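Local coordinates for malonyl-CoA-[acyl-carrier-protein] transacylase (Coxiella burnetii, PDB 3TQE), which probably transfers the malonyl group from malonyl-CoA to holo-acyl carrier protein, giving malonyl-ACP and free CoA in fatty acid synthesis, at residues Gly16-Gly21 with Pro68-Ala73; Glu152-Gly157 with Leu184-Thr189; His234-Val239 with Arg248-Lys253. All coordinates share one frame; numbering follows the deposited sequence. Where two conformers were deposited one is given.

Interaction 1: Gly16-Gly21 with Pro68-Ala73; sequences GSQHLG and PALLTA
Leu-70 of helix 63-83 packs against the side chain of Gln-18, and the two cross at a slant. The glutamine CB sits over the leucine fork, 3.9 Å from Leu-70 CG and as near to CD2. CG stands between the backbone N and the carbonyl carbon (chi1 78°), and a second bend at chi2 folds the chain back along its own loop. The amide therefore curls toward Gly-16. Its OE1 accepts the N-H of Gly-16 at 2.8 Å, in the carbonyl plane on a lone pair, while the same oxygen is 3.7 Å from Leu-70 CD1. At the other corner of the amide, NE2 is held by Asp-61 OD1, so both ends fix its rotation. The second leucine methyl, CD2, faces the loop backbone, 4.0 Å from Ser-17 C and 3.8 Å from Gln-18 N, a buried amide nitrogen without a partner in the model. The contact thus presses the loop after strand 9-12 onto a buried helix face. The leucine side chain is about 9 Å from that of Ser-96, the predicted nucleophile, and this packing belongs to the surroundings of the acyl transferase active site.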
loop_
_atom_site.group_PDB
_atom_site.type_symbol
_atom_site.label_atom_id
_atom_site.label_comp_id
_atom_site.label_asym_id
_atom_site.label_seq_id
_atom_site.Cartn_x
_atom_site.Cartn_y
_atom_site.Cartn_z
ATOM N N GLY A 16 0.060 -7.823 1.086
ATOM C CA GLY A 16 0.961 -8.433 2.010
ATOM C C GLY A 16 0.462 -8.281 3.412
ATOM O O GLY A 16 0.819 -9.077 4.282
ATOM N N SER A 17 -0.359 -7.253 3.668
ATOM C CA SER A 17 -0.839 -7.026 4.998
ATOM C C SER A 17 -2.162 -7.715 5.286
ATOM O O SER A 17 -2.656 -7.661 6.390
ATOM C CB SER A 17 -0.951 -5.530 5.255
ATOM O OG SER A 17 0.328 -4.936 5.219
ATOM N N GLN A 18 -2.742 -8.383 4.298
ATOM C CA GLN A 18 -3.993 -9.065 4.525
ATOM C C GLN A 18 -3.785 -10.406 5.167
ATOM O O GLN A 18 -2.805 -11.091 4.882
ATOM C CB GLN A 18 -4.758 -9.282 3.209
ATOM C CG GLN A 18 -4.248 -10.440 2.330
ATOM C CD GLN A 18 -2.941 -10.157 1.601
ATOM O OE1 GLN A 18 -2.422 -9.041 1.644
ATOM N NE2 GLN A 18 -2.417 -11.162 0.906
ATOM N N HIS A 19 -4.716 -10.752 6.032
ATOM C CA HIS A 19 -4.750 -12.067 6.641
ATOM C C HIS A 19 -6.165 -12.421 7.046
ATOM O O HIS A 19 -6.985 -11.567 7.332
ATOM C CB HIS A 19 -3.794 -12.150 7.836
ATOM C CG HIS A 19 -3.946 -11.048 8.846
ATOM N ND1 HIS A 19 -4.787 -11.146 9.936
ATOM C CD2 HIS A 19 -3.312 -9.856 8.971
ATOM C CE1 HIS A 19 -4.693 -10.047 10.667
ATOM N NE2 HIS A 19 -3.807 -9.248 10.105
ATOM N N LEU A 20 -6.466 -13.708 7.030
ATOM C CA LEU A 20 -7.764 -14.135 7.483
ATOM C C LEU A 20 -7.969 -13.703 8.909
ATOM O O LEU A 20 -7.029 -13.751 9.735
ATOM C CB LEU A 20 -7.913 -15.652 7.411
ATOM C CG LEU A 20 -7.978 -16.264 6.033
ATOM C CD1 LEU A 20 -8.133 -17.761 6.199
ATOM C CD2 LEU A 20 -9.130 -15.677 5.243
ATOM N N GLY A 21 -9.173 -13.244 9.187
ATOM C CA GLY A 21 -9.550 -12.816 10.502
ATOM C C GLY A 21 -9.108 -11.422 10.841
ATOM O O GLY A 21 -9.311 -10.971 11.940
ATOM N N PRO A 68 -9.778 -4.960 -2.621
ATOM C CA PRO A 68 -10.903 -4.363 -1.913
ATOM C C PRO A 68 -10.914 -4.706 -0.418
ATOM O O PRO A 68 -11.353 -3.896 0.380
ATOM C CB PRO A 68 -12.138 -4.915 -2.631
ATOM C CG PRO A 68 -11.651 -6.049 -3.419
ATOM C CD PRO A 68 -10.213 -5.814 -3.730
ATOM N N ALA A 69 -10.414 -5.874 -0.038
ATOM C CA ALA A 69 -10.371 -6.266 1.364
ATOM C C ALA A 69 -9.500 -5.289 2.136
ATOM O O ALA A 69 -9.870 -4.817 3.199
ATOM C CB ALA A 69 -9.835 -7.663 1.509
ATOM N N LEU A 70 -8.317 -5.012 1.600
ATOM C CA LEU A 70 -7.388 -4.146 2.311
ATOM C C LEU A 70 -7.824 -2.700 2.270
ATOM O O LEU A 70 -7.680 -1.960 3.251
ATOM C CB LEU A 70 -6.006 -4.294 1.749
ATOM C CG LEU A 70 -5.299 -5.525 2.263
ATOM C CD1 LEU A 70 -3.993 -5.660 1.487
ATOM C CD2 LEU A 70 -5.055 -5.461 3.783
ATOM N N LEU A 71 -8.374 -2.255 1.145
ATOM C CA LEU A 71 -8.885 -0.894 1.114
ATOM C C LEU A 71 -9.939 -0.722 2.199
ATOM O O LEU A 71 -9.956 0.264 2.947
ATOM C CB LEU A 71 -9.474 -0.562 -0.252
ATOM C CG LEU A 71 -10.219 0.751 -0.330
ATOM C CD1 LEU A 71 -9.235 1.877 -0.152
ATOM C CD2 LEU A 71 -11.007 0.858 -1.628
ATOM N N THR A 72 -10.820 -1.697 2.308
ATOM C CA THR A 72 -11.922 -1.642 3.267
ATOM C C THR A 72 -11.388 -1.687 4.694
ATOM O O THR A 72 -11.832 -0.930 5.536
ATOM C CB THR A 72 -12.923 -2.760 2.972
ATOM O OG1 THR A 72 -13.411 -2.605 1.647
ATOM C CG2 THR A 72 -14.102 -2.708 3.938
ATOM N N ALA A 73 -10.429 -2.555 4.943
ATOM C CA ALA A 73 -9.829 -2.661 6.275
ATOM C C ALA A 73 -9.157 -1.348 6.665
ATOM O O ALA A 73 -9.327 -0.857 7.774
ATOM C CB ALA A 73 -8.833 -3.789 6.324
#

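Interaction 2: Glu152-Gly157 with Leu184-Thr189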
loop_
_atom_site.group_PDB
_atom_site.type_symbol
_atom_site.label_atom_id
_atom_site.label_comp_id
_atom_site.label_asym_id
_atom_site.label_seq_id
_atom_site.Cartn_x
_atom_site.Cartn_y
_atom_site.Cartn_z
ATOM N N GLU A 152 19.824 -4.526 -14.861
ATOM C CA GLU A 152 20.229 -4.251 -16.225
ATOM C C GLU A 152 21.011 -5.430 -16.782
ATOM O O GLU A 152 20.823 -5.799 -17.932
ATOM C CB GLU A 152 21.068 -2.976 -16.288
ATOM C CG GLU A 152 20.276 -1.706 -16.011
ATOM C CD GLU A 152 21.157 -0.473 -15.903
ATOM O OE1 GLU A 152 22.401 -0.585 -16.076
ATOM O OE2 GLU A 152 20.598 0.620 -15.638
ATOM N N ASN A 153 21.874 -6.021 -15.966
ATOM C CA ASN A 153 22.711 -7.140 -16.424
ATOM C C ASN A 153 21.929 -8.443 -16.537
ATOM O O ASN A 153 22.233 -9.290 -17.367
ATOM C CB ASN A 153 23.879 -7.352 -15.470
ATOM C CG ASN A 153 24.879 -6.218 -15.515
ATOM O OD1 ASN A 153 24.950 -5.480 -16.501
ATOM N ND2 ASN A 153 25.650 -6.072 -14.450
ATOM N N ALA A 154 20.914 -8.614 -15.700
ATOM C CA ALA A 154 20.133 -9.837 -15.696
ATOM C C ALA A 154 19.045 -9.858 -16.755
ATOM O O ALA A 154 18.566 -10.924 -17.129
ATOM C CB ALA A 154 19.495 -10.015 -14.342
ATOM N N ALA A 155 18.650 -8.698 -17.261
ATOM C CA ALA A 155 17.454 -8.623 -18.071
ATOM C C ALA A 155 17.535 -9.405 -19.348
ATOM O O ALA A 155 16.615 -10.134 -19.655
ATOM C CB ALA A 155 17.063 -7.167 -18.354
ATOM N N LEU A 156 18.633 -9.231 -20.088
ATOM C CA LEU A 156 18.872 -9.998 -21.306
ATOM C C LEU A 156 17.660 -9.988 -22.221
ATOM O O LEU A 156 17.279 -10.991 -22.800
ATOM C CB LEU A 156 19.317 -11.429 -20.950
ATOM C CG LEU A 156 20.628 -11.479 -20.177
ATOM C CD1 LEU A 156 20.884 -12.838 -19.618
ATOM C CD2 LEU A 156 21.754 -11.055 -21.052
ATOM N N GLY A 157 17.044 -8.815 -22.354
ATOM C CA GLY A 157 15.910 -8.664 -23.232
ATOM C C GLY A 157 14.536 -8.753 -22.606
ATOM O O GLY A 157 13.521 -8.386 -23.234
ATOM N N LEU A 184 17.878 -12.158 -8.946
ATOM C CA LEU A 184 18.013 -12.536 -7.556
ATOM C C LEU A 184 19.285 -13.325 -7.360
ATOM O O LEU A 184 20.000 -13.147 -6.375
ATOM C CB LEU A 184 16.819 -13.354 -7.093
ATOM C CG LEU A 184 15.488 -12.638 -7.031
ATOM C CD1 LEU A 184 14.371 -13.627 -6.719
ATOM C CD2 LEU A 184 15.514 -11.447 -6.068
ATOM N N ASN A 185 19.584 -14.202 -8.307
ATOM C CA ASN A 185 20.802 -14.973 -8.160
ATOM C C ASN A 185 22.041 -14.084 -8.233
ATOM O O ASN A 185 22.980 -14.257 -7.461
ATOM C CB ASN A 185 20.833 -16.080 -9.213
ATOM C CG ASN A 185 21.758 -17.182 -8.831
ATOM O OD1 ASN A 185 21.615 -17.802 -7.777
ATOM N ND2 ASN A 185 22.702 -17.425 -9.646
HETATM N N MSE A 186 22.032 -13.099 -9.133
HETATM C CA MSE A 186 23.124 -12.139 -9.194
HETATM C C MSE A 186 23.218 -11.332 -7.922
HETATM O O MSE A 186 24.303 -11.014 -7.465
HETATM C CB MSE A 186 22.946 -11.183 -10.341
HETATM C CG MSE A 186 23.168 -11.746 -11.632
HETATM SE SE MSE A 186 23.160 -10.357 -12.967
HETATM C CE MSE A 186 23.082 -11.533 -14.429
ATOM N N ALA A 187 22.083 -10.977 -7.340
ATOM C CA ALA A 187 22.125 -10.203 -6.110
ATOM C C ALA A 187 22.818 -10.986 -5.015
ATOM O O ALA A 187 23.607 -10.439 -4.266
ATOM C CB ALA A 187 20.727 -9.806 -5.688
ATOM N N LYS A 188 22.530 -12.276 -4.930
ATOM C CA LYS A 188 23.192 -13.134 -3.961
ATOM C C LYS A 188 24.678 -13.176 -4.235
ATOM O O LYS A 188 25.496 -13.070 -3.296
ATOM C CB LYS A 188 22.600 -14.532 -4.033
ATOM C CG LYS A 188 21.441 -14.709 -3.108
ATOM C CD LYS A 188 21.989 -14.828 -1.682
ATOM C CE LYS A 188 20.967 -15.279 -0.700
ATOM N NZ LYS A 188 21.491 -15.151 0.683
ATOM N N THR A 189 25.028 -13.269 -5.513
ATOM C CA THR A 189 26.411 -13.284 -5.943
ATOM C C THR A 189 27.143 -12.010 -5.520
ATOM O O THR A 189 28.307 -12.048 -5.116
ATOM C CB THR A 189 26.507 -13.542 -7.456
ATOM O OG1 THR A 189 25.758 -14.729 -7.776
ATOM C CG2 THR A 189 27.936 -13.736 -7.884
#
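Met-186, present as selenomethionine, turns its CG anti to its own carbonyl carbon (chi1 -72°) and then runs straight, with chi2 and chi3 both near 180°, so that SE and CE are carried across to the last turn of helix 144-155. The tip comes to rest against the backbone between Asn-153 and Ala-154. CE is 3.6 Å from Ala-154 CA and 3.8 Å from Asn-153 O, while SE lies alongside, 3.9 Å from Ala-154 CB and 4.0 Å from Asn-153 CB. Both alanine and asparagine send their CB toward the opposing helix, and the long selenoether arm reaches them across a backbone separation of 7.5 Å between the CA atoms of Ala-154 and Met-186. The touch is purely one of van der Waals packing, apolar where Ala-154 CB meets CE. It joins helix 144-155 to helix 177-189, the two helices of the smaller, ferredoxin-like part of the acyltransferase. This is a beta-alpha-beta-beta-alpha-beta run of 134-140, 144-155, 160-167, 170-174, 177-189 and 194-197, with its strands lying in the order 194-197, 134-140, 170-174, 160-167. Leu-184 and Ala-187 meet Ile-139 and Ala-195 of that sheet, whereas Met-186 is directed to the neighbouring helix, where it also touches Ile-150. A polar tie near the helix end comes from Arg-182, whose NE donates to Ala-154 O. Just beyond, Leu-156 leaves the helix with positive phi. On the other helix, Thr-189 OG1 folds back to Asn-185 O at 2.8 Å, entering above the carbonyl plane, with Thr-189 N bound to the same oxygen from its opposite face.

Interaction 3: His234-Val239 with Arg248-Lys253; sequences HNVDVV and RGALIK. With GLY (glycine), chain C.
Ala-250 pushes its CB over one face of the His-234 ring, 4.0 Å from the centroid and offset toward the rim on the ND1 side, in a CH-pi contact. The imidazole is fixed independently, since ND1 hydrogen-bonds Glu-99 OE2. Val-236 is the other buried side chain of the loop to meet Ala-250: CG1 lies 4.1 Å from Ala-250 CB and also meets the carbonyl of that alanine. The same carbonyl O is tied back to the loop by a water that donates to it and accepts from Val-236 N at 3.1 Å. The outer side is open to solvent rather than less close. There CG2, anti to the backbone N of Val-236, touches the extended stem of the exposed Lys-253 nearly at right angles, 3.6 Å from CG. At the other end of the helical segment, the guanidinium of Arg-248 clasps the carboxylate of a bound glycine edge-on, NH1 to OXT at 2.9 Å and NH2 to O at 2.8 Å. Leu-251 packs on helix 97-105, which follows the predicted nucleophile Ser-96, and Ile-252 on helix 210-220, so helix 244-254 is wedged between these helices and the preceding loop, whose Val-236 O accepts from Arg-260 of edge strand 259-260.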
loop_
_atom_site.group_PDB
_atom_site.type_symbol
_atom_site.label_atom_id
_atom_site.label_comp_id
_atom_site.label_asym_id
_atom_site.label_seq_id
_atom_site.Cartn_x
_atom_site.Cartn_y
_atom_site.Cartn_z
ATOM N N HIS A 234 2.127 10.791 -3.115
ATOM C CA HIS A 234 2.025 9.686 -4.062
ATOM C C HIS A 234 3.310 8.906 -4.216
ATOM O O HIS A 234 4.399 9.443 -4.194
ATOM C CB HIS A 234 1.600 10.224 -5.410
ATOM C CG HIS A 234 0.201 10.707 -5.423
ATOM N ND1 HIS A 234 -0.863 9.872 -5.692
ATOM C CD2 HIS A 234 -0.328 11.920 -5.131
ATOM C CE1 HIS A 234 -1.989 10.566 -5.599
ATOM N NE2 HIS A 234 -1.690 11.810 -5.262
ATOM N N ASN A 235 3.129 7.623 -4.437
ATOM C CA ASN A 235 4.220 6.678 -4.568
ATOM C C ASN A 235 5.120 6.956 -5.732
ATOM O O ASN A 235 6.305 6.633 -5.682
ATOM C CB ASN A 235 3.665 5.277 -4.794
ATOM C CG ASN A 235 3.013 4.672 -3.580
ATOM O OD1 ASN A 235 3.147 5.122 -2.411
ATOM N ND2 ASN A 235 2.335 3.587 -3.845
ATOM N N VAL A 236 4.539 7.426 -6.820
ATOM C CA VAL A 236 5.274 7.442 -8.066
ATOM C C VAL A 236 6.225 8.591 -8.122
ATOM O O VAL A 236 7.309 8.460 -8.705
ATOM C CB VAL A 236 4.311 7.433 -9.266
ATOM C CG1 VAL A 236 3.520 8.694 -9.346
ATOM C CG2 VAL A 236 5.037 7.151 -10.539
ATOM N N ASP A 237 5.856 9.702 -7.488
ATOM C CA ASP A 237 6.633 10.927 -7.575
ATOM C C ASP A 237 6.982 11.602 -6.264
ATOM O O ASP A 237 7.665 12.639 -6.238
ATOM C CB ASP A 237 5.934 11.899 -8.524
ATOM C CG ASP A 237 4.524 12.188 -8.148
ATOM O OD1 ASP A 237 4.092 11.783 -7.054
ATOM O OD2 ASP A 237 3.802 12.771 -8.998
ATOM N N VAL A 238 6.508 11.041 -5.160
ATOM C CA VAL A 238 6.840 11.524 -3.848
ATOM C C VAL A 238 6.409 12.978 -3.640
ATOM O O VAL A 238 7.082 13.763 -2.990
ATOM C CB VAL A 238 8.330 11.338 -3.510
ATOM C CG1 VAL A 238 8.544 11.350 -2.007
ATOM C CG2 VAL A 238 8.886 10.022 -4.098
ATOM N N VAL A 239 5.261 13.314 -4.169
ATOM C CA VAL A 239 4.639 14.599 -3.899
ATOM C C VAL A 239 3.146 14.462 -3.806
ATOM O O VAL A 239 2.564 13.481 -4.244
ATOM C CB VAL A 239 4.987 15.654 -4.933
ATOM C CG1 VAL A 239 6.483 15.900 -4.978
ATOM C CG2 VAL A 239 4.483 15.242 -6.233
ATOM N N ARG A 248 -5.181 11.358 -11.190
ATOM C CA ARG A 248 -5.408 10.233 -12.083
ATOM C C ARG A 248 -4.110 9.772 -12.701
ATOM O O ARG A 248 -3.824 8.583 -12.741
ATOM C CB ARG A 248 -6.363 10.592 -13.203
ATOM C CG ARG A 248 -7.771 10.837 -12.758
ATOM C CD ARG A 248 -8.717 11.030 -13.943
ATOM N NE ARG A 248 -10.071 11.127 -13.407
ATOM C CZ ARG A 248 -10.687 12.262 -13.085
ATOM N NH1 ARG A 248 -10.127 13.447 -13.321
ATOM N NH2 ARG A 248 -11.883 12.223 -12.551
ATOM N N GLY A 249 -3.317 10.702 -13.222
ATOM C CA GLY A 249 -2.054 10.331 -13.810
ATOM C C GLY A 249 -1.155 9.595 -12.839
ATOM O O GLY A 249 -0.476 8.640 -13.226
ATOM N N ALA A 250 -1.118 10.060 -11.592
ATOM C CA ALA A 250 -0.269 9.455 -10.596
ATOM C C ALA A 250 -0.691 8.029 -10.291
ATOM O O ALA A 250 0.144 7.152 -10.110
ATOM C CB ALA A 250 -0.262 10.291 -9.337
ATOM N N LEU A 251 -1.986 7.802 -10.238
ATOM C CA LEU A 251 -2.508 6.473 -9.941
ATOM C C LEU A 251 -2.268 5.509 -11.071
ATOM O O LEU A 251 -2.004 4.334 -10.850
ATOM C CB LEU A 251 -3.992 6.514 -9.611
ATOM C CG LEU A 251 -4.310 7.241 -8.308
ATOM C CD1 LEU A 251 -5.806 7.428 -8.212
ATOM C CD2 LEU A 251 -3.745 6.483 -7.081
ATOM N N ILE A 252 -2.335 5.992 -12.298
ATOM C CA ILE A 252 -2.112 5.108 -13.423
ATOM C C ILE A 252 -0.618 4.824 -13.560
ATOM O O ILE A 252 -0.202 3.695 -13.755
ATOM C CB ILE A 252 -2.712 5.697 -14.695
ATOM C CG1 ILE A 252 -4.244 5.784 -14.557
ATOM C CG2 ILE A 252 -2.285 4.890 -15.905
ATOM C CD1 ILE A 252 -4.934 4.473 -14.219
ATOM N N LYS A 253 0.207 5.851 -13.439
ATOM C CA LYS A 253 1.654 5.661 -13.528
ATOM C C LYS A 253 2.180 4.761 -12.424
ATOM O O LYS A 253 3.157 4.065 -12.607
ATOM C CB LYS A 253 2.360 7.014 -13.523
ATOM C CG LYS A 253 3.834 6.963 -13.942
ATOM C CD LYS A 253 4.444 8.382 -13.984
ATOM C CE LYS A 253 5.895 8.360 -14.444
ATOM N NZ LYS A 253 6.478 9.745 -14.563
HETATM N N GLY C . -13.933 16.372 -9.753
HETATM C CA GLY C . -13.150 16.684 -10.992
HETATM C C GLY C . -12.796 15.420 -11.739
HETATM O O GLY C . -13.192 14.329 -11.277
HETATM O OXT GLY C . -12.100 15.470 -12.795
HETATM O O HOH W 1 1.484 7.213 -7.252
#

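From the N terminus, interaction 1 comes first: it closes a largely helical excursion of 46 residues, bringing the loop after strand 9-12 of the parallel sheet onto helix 63-83. Interaction 2 follows after that loop is complete and spans 26 residues, mostly strand, pairing two helices of the mixed-sheet part. Interaction 3 closes the shortest loop, eight residues, between 234-239 and helix 244-254. The three run in series, neither nested nor crossing. Interactions 1 and 3 lie on opposite sides of the chain's centre, their nearest atoms about 10 Å apart, and both are near the predicted catalytic residues. Interaction 2 is peripheral, about 17 Å from either at the nearest atoms.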